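PDB 4KT7: 2-C-methyl-D-erythritol 4-phosphate cytidylyltransferase from Anaerococcus prevotii, which probably catalyses the transfer of a cytidylyl group from CTP to 2-C-methyl-D-erythritol 4-phosphate, releasing diphosphate, in isoprenoid precursor synthesis. Local coordinates for residues I42-V47 with E73-N78. Numbering follows the deposited sequence.
Sequences ITLDTV and EKYDGN
Tyr75 lies with one ring face against Leu44, a CH-pi contact in which CG of Leu44 stands 4.2 Å from the ring centroid, displaced toward the rim. This is the tightly packed side: CD2 of Leu44 comes within 3.7 Å of CE2 of Tyr75, and the branched leucine also reaches Ile56 and Leu58 on strand 55-60, so a bulky apolar residue suits the place. Tyrosine adds a polar end to its apolar face, joining the loop between helix 65-73 and strand 79-83 to helix 39-48 of the nucleotidyltransferase domain. Its hydroxyl donates to Asp45, OH to OD1 at 2.4 Å, a separation short enough to be doubtful in detail; the carboxylate is turned 66° from the ring plane. The looser, solvent-facing side belongs to Lys74, long enough to lay CG over the opposite face and still bridge to Asp45, though its NZ bonds to OD1 (3.1 Å) and OD2 (3.3 Å) are weak. A phenylalanine here lacks the hydroxyl and would probably leave the carboxylate freer to turn. Aspartate's two oxygens suit several donors: with Arg37 also pairing with OD2, two cations and a phenol converge on Asp45, probably stabilising its charged form.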
# COMPACT_ATOMS: atom_id res chain seq x y z
N ILE A 42 2.38 17.10 16.10
CA ILE A 42 3.61 16.76 15.40
C ILE A 42 3.56 17.34 13.99
O ILE A 42 4.54 17.89 13.48
CB ILE A 42 3.82 15.23 15.35
CG1 ILE A 42 3.79 14.63 16.76
CG2 ILE A 42 5.11 14.87 14.62
CD1 ILE A 42 3.53 13.15 16.79
N THR A 43 2.39 17.22 13.36
CA THR A 43 2.18 17.71 12.01
C THR A 43 2.32 19.23 11.97
O THR A 43 3.06 19.79 11.15
CB THR A 43 0.78 17.37 11.52
OG1 THR A 43 0.57 15.95 11.64
CG2 THR A 43 0.59 17.80 10.06
N LEU A 44 1.61 19.89 12.87
CA LEU A 44 1.58 21.34 12.93
C LEU A 44 2.96 21.90 13.26
O LEU A 44 3.36 22.95 12.74
CB LEU A 44 0.53 21.78 13.95
CG LEU A 44 -0.02 23.19 13.82
CD1 LEU A 44 -0.40 23.48 12.38
CD2 LEU A 44 -1.23 23.34 14.73
N ASP A 45 3.70 21.18 14.10
CA ASP A 45 5.08 21.52 14.38
C ASP A 45 5.87 21.61 13.09
O ASP A 45 6.58 22.59 12.85
CB ASP A 45 5.74 20.49 15.30
CG ASP A 45 5.57 20.81 16.77
OD1 ASP A 45 5.00 21.88 17.09
OD2 ASP A 45 6.01 19.99 17.60
N THR A 46 5.77 20.58 12.26
CA THR A 46 6.50 20.58 11.00
C THR A 46 6.06 21.70 10.06
O THR A 46 6.90 22.42 9.53
CB THR A 46 6.45 19.21 10.28
OG1 THR A 46 7.10 18.22 11.08
CG2 THR A 46 7.15 19.30 8.92
N VAL A 47 4.75 21.85 9.84
CA VAL A 47 4.26 22.85 8.89
C VAL A 47 4.59 24.27 9.32
O VAL A 47 4.91 25.12 8.49
CB VAL A 47 2.74 22.74 8.65
CG1 VAL A 47 2.29 23.79 7.65
CG2 VAL A 47 2.37 21.37 8.14
N GLU A 73 -2.12 27.81 21.08
CA GLU A 73 -1.48 28.84 21.90
C GLU A 73 0.03 28.76 21.82
O GLU A 73 0.73 29.77 21.93
CB GLU A 73 -1.90 28.72 23.37
CG GLU A 73 -3.34 29.08 23.64
CD GLU A 73 -3.60 29.31 25.10
OE1 GLU A 73 -3.11 28.51 25.93
OE2 GLU A 73 -4.28 30.31 25.44
N LYS A 74 0.54 27.55 21.63
CA LYS A 74 1.98 27.33 21.55
C LYS A 74 2.58 27.94 20.27
O LYS A 74 3.79 28.19 20.19
CB LYS A 74 2.29 25.82 21.69
CG LYS A 74 3.25 25.24 20.66
CD LYS A 74 3.62 23.79 20.99
CE LYS A 74 4.66 23.25 20.00
NZ LYS A 74 4.97 21.80 20.18
N TYR A 75 1.73 28.22 19.28
CA TYR A 75 2.21 28.77 18.01
C TYR A 75 2.03 30.29 17.86
O TYR A 75 0.96 30.84 18.14
CB TYR A 75 1.58 28.02 16.83
CG TYR A 75 1.87 26.53 16.85
CD1 TYR A 75 3.08 26.03 16.38
CD2 TYR A 75 0.95 25.63 17.36
CE1 TYR A 75 3.36 24.67 16.41
CE2 TYR A 75 1.22 24.28 17.39
CZ TYR A 75 2.42 23.80 16.92
OH TYR A 75 2.67 22.45 16.95
N ASP A 76 3.10 30.94 17.40
CA ASP A 76 3.11 32.39 17.17
C ASP A 76 2.47 32.78 15.84
O ASP A 76 1.85 33.84 15.72
CB ASP A 76 4.56 32.91 17.16
CG ASP A 76 5.35 32.49 18.39
OD1 ASP A 76 4.76 32.45 19.50
OD2 ASP A 76 6.56 32.21 18.25
N GLY A 77 2.65 31.92 14.84
CA GLY A 77 2.40 32.27 13.45
C GLY A 77 0.99 32.66 13.05
O GLY A 77 0.08 32.76 13.88
N ASN A 78 0.83 32.89 11.75
CA ASN A 78 -0.47 33.20 11.17
C ASN A 78 -1.25 31.90 11.01
O ASN A 78 -1.43 31.39 9.89
CB ASN A 78 -0.29 33.91 9.83
CG ASN A 78 -1.59 34.48 9.29
OD1 ASN A 78 -2.62 34.46 9.96
ND2 ASN A 78 -1.54 35.01 8.07